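Long-range contact in exonuclease mut-7 homolog (Aedes aegypti, PDB 7JW2), which probably trims the 3' ends of Argonaute-bound microRNAs as a magnesium-dependent 3'-5' exoribonuclease, here represented by its exonuclease domain: residues A[51-63]-A[182-194]. Residues are numbered along the deposited sequence; the frame is centred on the assembly and turned at random.
Sequences SLIQLATWDDVYM and LRYAALDAFCLLE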
loop_
_atom_site.group_PDB
_atom_site.type_symbol
_atom_site.label_atom_id
_atom_site.label_comp_id
_atom_site.label_asym_id
_atom_site.label_seq_id
_atom_site.Cartn_x
_atom_site.Cartn_y
_atom_site.Cartn_z
ATOM N N SER A 51 -21.398 -1.629 1.417
ATOM C CA SER A 51 -21.127 -2.239 0.120
ATOM C C SER A 51 -19.892 -1.641 -0.548
ATOM O O SER A 51 -18.976 -2.380 -0.925
ATOM C CB SER A 51 -22.357 -2.098 -0.796
ATOM O OG SER A 51 -22.049 -2.497 -2.120
ATOM N N LEU A 52 -19.853 -0.313 -0.685
ATOM C CA LEU A 52 -18.774 0.403 -1.352
ATOM C C LEU A 52 -18.349 1.586 -0.504
ATOM O O LEU A 52 -19.173 2.189 0.181
ATOM C CB LEU A 52 -19.199 0.950 -2.729
ATOM C CG LEU A 52 -19.593 -0.035 -3.830
ATOM C CD1 LEU A 52 -20.026 0.749 -5.060
ATOM C CD2 LEU A 52 -18.441 -0.961 -4.173
ATOM N N ILE A 53 -17.052 1.906 -0.560
ATOM C CA ILE A 53 -16.529 3.210 -0.147
ATOM C C ILE A 53 -15.806 3.814 -1.341
ATOM O O ILE A 53 -14.957 3.154 -1.955
ATOM C CB ILE A 53 -15.599 3.091 1.070
ATOM C CG1 ILE A 53 -16.401 2.617 2.286
ATOM C CG2 ILE A 53 -14.957 4.453 1.368
ATOM C CD1 ILE A 53 -15.523 2.194 3.435
ATOM N N GLN A 54 -16.159 5.048 -1.695
ATOM C CA GLN A 54 -15.623 5.692 -2.890
ATOM C C GLN A 54 -14.718 6.856 -2.493
ATOM O O GLN A 54 -15.123 7.711 -1.699
ATOM C CB GLN A 54 -16.730 6.192 -3.829
ATOM C CG GLN A 54 -17.789 5.161 -4.251
ATOM C CD GLN A 54 -19.033 5.211 -3.381
ATOM O OE1 GLN A 54 -19.189 4.397 -2.470
ATOM N NE2 GLN A 54 -19.928 6.155 -3.668
ATOM N N LEU A 55 -13.507 6.869 -3.045
ATOM C CA LEU A 55 -12.514 7.907 -2.775
ATOM C C LEU A 55 -12.071 8.512 -4.094
ATOM O O LEU A 55 -11.534 7.801 -4.950
ATOM C CB LEU A 55 -11.312 7.333 -2.020
ATOM C CG LEU A 55 -11.676 6.504 -0.788
ATOM C CD1 LEU A 55 -10.465 5.825 -0.157
ATOM C CD2 LEU A 55 -12.417 7.346 0.241
ATOM N N ALA A 56 -12.262 9.825 -4.244
ATOM C CA ALA A 56 -11.998 10.517 -5.500
ATOM C C ALA A 56 -10.895 11.557 -5.348
ATOM O O ALA A 56 -10.883 12.321 -4.382
ATOM C CB ALA A 56 -13.265 11.213 -6.012
ATOM N N THR A 57 -10.009 11.600 -6.330
ATOM C CA THR A 57 -9.086 12.715 -6.540
ATOM C C THR A 57 -9.473 13.400 -7.840
ATOM O O THR A 57 -10.357 12.944 -8.564
ATOM C CB THR A 57 -7.637 12.231 -6.617
ATOM O OG1 THR A 57 -7.403 11.666 -7.911
ATOM C CG2 THR A 57 -7.352 11.172 -5.574
ATOM N N TRP A 58 -8.787 14.502 -8.164
ATOM C CA TRP A 58 -9.091 15.153 -9.431
ATOM C C TRP A 58 -8.782 14.268 -10.630
ATOM O O TRP A 58 -9.288 14.531 -11.729
ATOM C CB TRP A 58 -8.312 16.462 -9.556
ATOM C CG TRP A 58 -8.915 17.585 -8.796
ATOM C CD1 TRP A 58 -8.373 18.233 -7.735
ATOM C CD2 TRP A 58 -10.189 18.194 -9.032
ATOM N NE1 TRP A 58 -9.217 19.223 -7.303
ATOM C CE2 TRP A 58 -10.348 19.211 -8.072
ATOM C CE3 TRP A 58 -11.208 17.979 -9.964
ATOM C CZ2 TRP A 58 -11.479 20.009 -8.013
ATOM C CZ3 TRP A 58 -12.329 18.781 -9.911
ATOM C CH2 TRP A 58 -12.457 19.781 -8.940
ATOM N N ASP A 59 -7.972 13.218 -10.447
ATOM C CA ASP A 59 -7.492 12.408 -11.558
ATOM C C ASP A 59 -8.010 10.980 -11.573
ATOM O O ASP A 59 -7.926 10.333 -12.617
ATOM C CB ASP A 59 -5.956 12.360 -11.552
ATOM C CG ASP A 59 -5.338 13.720 -11.743
ATOM O OD1 ASP A 59 -5.761 14.420 -12.678
ATOM O OD2 ASP A 59 -4.435 14.083 -10.962
ATOM N N ASP A 60 -8.512 10.467 -10.449
ATOM C CA ASP A 60 -8.889 9.063 -10.340
ATOM C C ASP A 60 -10.016 8.925 -9.330
ATOM O O ASP A 60 -10.092 9.678 -8.357
ATOM C CB ASP A 60 -7.713 8.171 -9.885
ATOM C CG ASP A 60 -6.576 8.117 -10.898
ATOM O OD1 ASP A 60 -5.651 8.961 -10.818
ATOM O OD2 ASP A 60 -6.604 7.214 -11.759
ATOM N N VAL A 61 -10.865 7.922 -9.535
ATOM C CA VAL A 61 -11.848 7.536 -8.533
ATOM C C VAL A 61 -11.634 6.072 -8.194
ATOM O O VAL A 61 -11.525 5.232 -9.097
ATOM C CB VAL A 61 -13.291 7.773 -9.008
ATOM C CG1 VAL A 61 -14.252 7.415 -7.892
ATOM C CG2 VAL A 61 -13.478 9.230 -9.416
ATOM N N TYR A 62 -11.548 5.777 -6.900
ATOM C CA TYR A 62 -11.407 4.419 -6.396
ATOM C C TYR A 62 -12.685 3.999 -5.690
ATOM O O TYR A 62 -13.240 4.751 -4.889
ATOM C CB TYR A 62 -10.229 4.334 -5.426
ATOM C CG TYR A 62 -8.911 4.735 -6.036
ATOM C CD1 TYR A 62 -8.450 6.047 -5.950
ATOM C CD2 TYR A 62 -8.119 3.813 -6.700
ATOM C CE1 TYR A 62 -7.237 6.413 -6.503
ATOM C CE2 TYR A 62 -6.911 4.177 -7.258
ATOM C CZ TYR A 62 -6.482 5.480 -7.160
ATOM O OH TYR A 62 -5.277 5.849 -7.714
ATOM N N MET A 63 -13.142 2.786 -5.962
ATOM C CA MET A 63 -14.344 2.265 -5.321
ATOM C C MET A 63 -13.962 0.985 -4.603
ATOM O O MET A 63 -13.732 -0.039 -5.259
ATOM C CB MET A 63 -15.443 2.026 -6.349
ATOM C CG MET A 63 -15.819 3.325 -7.033
ATOM S SD MET A 63 -17.146 3.147 -8.227
ATOM C CE MET A 63 -16.328 2.260 -9.522
ATOM N N LEU A 182 -22.094 1.410 -10.675
ATOM C CA LEU A 182 -20.706 1.845 -10.537
ATOM C C LEU A 182 -20.541 3.289 -10.986
ATOM O O LEU A 182 -19.803 4.063 -10.361
ATOM C CB LEU A 182 -19.787 0.916 -11.330
ATOM C CG LEU A 182 -19.763 -0.518 -10.784
ATOM C CD1 LEU A 182 -19.304 -1.510 -11.849
ATOM C CD2 LEU A 182 -18.895 -0.611 -9.546
ATOM N N ARG A 183 -21.233 3.682 -12.056
ATOM C CA ARG A 183 -21.126 5.063 -12.526
ATOM C C ARG A 183 -21.692 6.044 -11.504
ATOM O O ARG A 183 -21.074 7.079 -11.210
ATOM C CB ARG A 183 -21.828 5.205 -13.879
ATOM C CG ARG A 183 -21.024 4.596 -15.021
ATOM C CD ARG A 183 -21.387 5.195 -16.378
ATOM N NE ARG A 183 -22.822 5.152 -16.632
ATOM C CZ ARG A 183 -23.392 4.373 -17.547
ATOM N NH1 ARG A 183 -22.641 3.573 -18.293
ATOM N NH2 ARG A 183 -24.708 4.395 -17.715
ATOM N N TYR A 184 -22.861 5.736 -10.945
ATOM C CA TYR A 184 -23.450 6.582 -9.917
ATOM C C TYR A 184 -22.529 6.687 -8.704
ATOM O O TYR A 184 -22.332 7.779 -8.160
ATOM C CB TYR A 184 -24.832 6.037 -9.516
ATOM C CG TYR A 184 -25.351 6.632 -8.231
ATOM C CD1 TYR A 184 -26.036 7.845 -8.226
ATOM C CD2 TYR A 184 -25.110 6.013 -7.010
ATOM C CE1 TYR A 184 -26.486 8.413 -7.041
ATOM C CE2 TYR A 184 -25.552 6.568 -5.830
ATOM C CZ TYR A 184 -26.227 7.771 -5.846
ATOM O OH TYR A 184 -26.669 8.319 -4.670
ATOM N N ALA A 185 -21.966 5.561 -8.265
ATOM C CA ALA A 185 -21.127 5.578 -7.069
ATOM C C ALA A 185 -19.877 6.418 -7.280
ATOM O O ALA A 185 -19.465 7.166 -6.381
ATOM C CB ALA A 185 -20.763 4.143 -6.662
ATOM N N ALA A 186 -19.243 6.290 -8.447
ATOM C CA ALA A 186 -18.015 7.042 -8.682
ATOM C C ALA A 186 -18.305 8.536 -8.760
ATOM O O ALA A 186 -17.558 9.354 -8.201
ATOM C CB ALA A 186 -17.334 6.540 -9.956
ATOM N N LEU A 187 -19.371 8.915 -9.455
ATOM C CA LEU A 187 -19.700 10.325 -9.571
ATOM C C LEU A 187 -20.147 10.921 -8.241
ATOM O O LEU A 187 -19.955 12.124 -8.015
ATOM C CB LEU A 187 -20.773 10.512 -10.645
ATOM C CG LEU A 187 -21.097 11.963 -11.005
ATOM C CD1 LEU A 187 -19.850 12.726 -11.440
ATOM C CD2 LEU A 187 -22.163 11.982 -12.097
ATOM N N ASP A 188 -20.731 10.118 -7.336
ATOM C CA ASP A 188 -21.219 10.707 -6.095
ATOM C C ASP A 188 -20.060 11.210 -5.241
ATOM O O ASP A 188 -20.224 12.171 -4.486
ATOM C CB ASP A 188 -22.101 9.720 -5.320
ATOM C CG ASP A 188 -23.426 10.355 -4.885
ATOM O OD1 ASP A 188 -24.157 10.887 -5.755
ATOM O OD2 ASP A 188 -23.721 10.343 -3.670
ATOM N N ALA A 189 -18.886 10.589 -5.369
ATOM C CA ALA A 189 -17.695 11.135 -4.727
ATOM C C ALA A 189 -17.081 12.265 -5.556
ATOM O O ALA A 189 -16.771 13.336 -5.016
ATOM C CB ALA A 189 -16.681 10.016 -4.472
ATOM N N PHE A 190 -16.905 12.057 -6.869
ATOM C CA PHE A 190 -16.180 13.039 -7.680
ATOM C C PHE A 190 -16.884 14.399 -7.714
ATOM O O PHE A 190 -16.218 15.447 -7.733
ATOM C CB PHE A 190 -15.982 12.527 -9.108
ATOM C CG PHE A 190 -15.065 13.392 -9.945
ATOM C CD1 PHE A 190 -15.583 14.381 -10.768
ATOM C CD2 PHE A 190 -13.694 13.203 -9.909
ATOM C CE1 PHE A 190 -14.743 15.176 -11.538
ATOM C CE2 PHE A 190 -12.840 13.987 -10.677
ATOM C CZ PHE A 190 -13.374 14.980 -11.497
ATOM N N CYS A 191 -18.216 14.416 -7.722
ATOM C CA CYS A 191 -18.911 15.698 -7.859
ATOM C C CYS A 191 -18.659 16.608 -6.661
ATOM O O CYS A 191 -18.841 17.832 -6.766
ATOM C CB CYS A 191 -20.414 15.473 -8.084
ATOM S SG CYS A 191 -21.382 15.005 -6.613
ATOM N N LEU A 192 -18.247 16.043 -5.521
ATOM C CA LEU A 192 -17.924 16.875 -4.369
ATOM C C LEU A 192 -16.720 17.758 -4.663
ATOM O O LEU A 192 -16.682 18.922 -4.232
ATOM C CB LEU A 192 -17.662 15.993 -3.144
ATOM C CG LEU A 192 -18.775 14.997 -2.809
ATOM C CD1 LEU A 192 -18.344 14.163 -1.607
ATOM C CD2 LEU A 192 -20.099 15.711 -2.556
ATOM N N LEU A 193 -15.748 17.237 -5.424
ATOM C CA LEU A 193 -14.605 18.063 -5.823
ATOM C C LEU A 193 -15.057 19.206 -6.714
ATOM O O LEU A 193 -14.623 20.354 -6.536
ATOM C CB LEU A 193 -13.556 17.229 -6.555
ATOM C CG LEU A 193 -12.896 16.086 -5.771
ATOM C CD1 LEU A 193 -12.310 15.088 -6.735
ATOM C CD2 LEU A 193 -11.794 16.630 -4.856
ATOM N N GLU A 194 -15.928 18.909 -7.678
ATOM C CA GLU A 194 -16.437 19.943 -8.579
ATOM C C GLU A 194 -17.260 20.985 -7.831
ATOM O O GLU A 194 -17.183 22.182 -8.144
ATOM C CB GLU A 194 -17.277 19.298 -9.684
ATOM C CG GLU A 194 -16.548 18.230 -10.475
ATOM C CD GLU A 194 -17.483 17.453 -11.381
ATOM O OE1 GLU A 194 -18.375 16.755 -10.855
ATOM O OE2 GLU A 194 -17.311 17.522 -12.619
#
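Ala56 CB rests on the backbone of Phe190 and lies 3.9 Å from Ala189 CB, the tight centre of a helix-on-sheet contact. Helix 182-194 crosses strand 51-56 at 40°, their axes approaching to 7.3 Å. Small residues permit this closeness: Ala185 meets the CD1 branch of Leu52, while Ala186 CB takes Val61 CG1 and Met63 SD from the neighbouring antiparallel strand, each at 3.8 Å. Its chain bent at chi3, Met63 turns its methyl toward Leu182 CD2. One hydrogen bond crosses this otherwise apolar interface, and it is buried: Gln54 NE2 donates to Ala185 O over 2.9 Å, approaching 30° out of the carbonyl plane. A bend at chi2 (96°) brings the amide there. The same nitrogen also bonds Glu39 on strand 33-40, so two acceptors restrain the amide's rotation.

The hairpin turn is the more solvent-facing end, where Trp58 is partly exposed. Trp58 points its CB off the helix, yet its indole folds back over Leu193, whose CB sits 3.7 Å from the six-membered ring centroid in a CH-pi contact. The indole edge also addresses the face of Phe190 in an offset edge-to-face pair, centroids 5.9 Å apart. Phe190's own edge faces Thr57 O, 3.4 Å from CE2. Thr57 OG1 accepts from the backbone N of both Asp59 and Asp60, an ST turn and ST motif bracing the turn.

Apolar contacts thus supply most of the adhesion between helix 179-205 and the central sheet of the RNase H-like exonuclease fold, while the doubly bonded Gln54 amide probably helps position the helix.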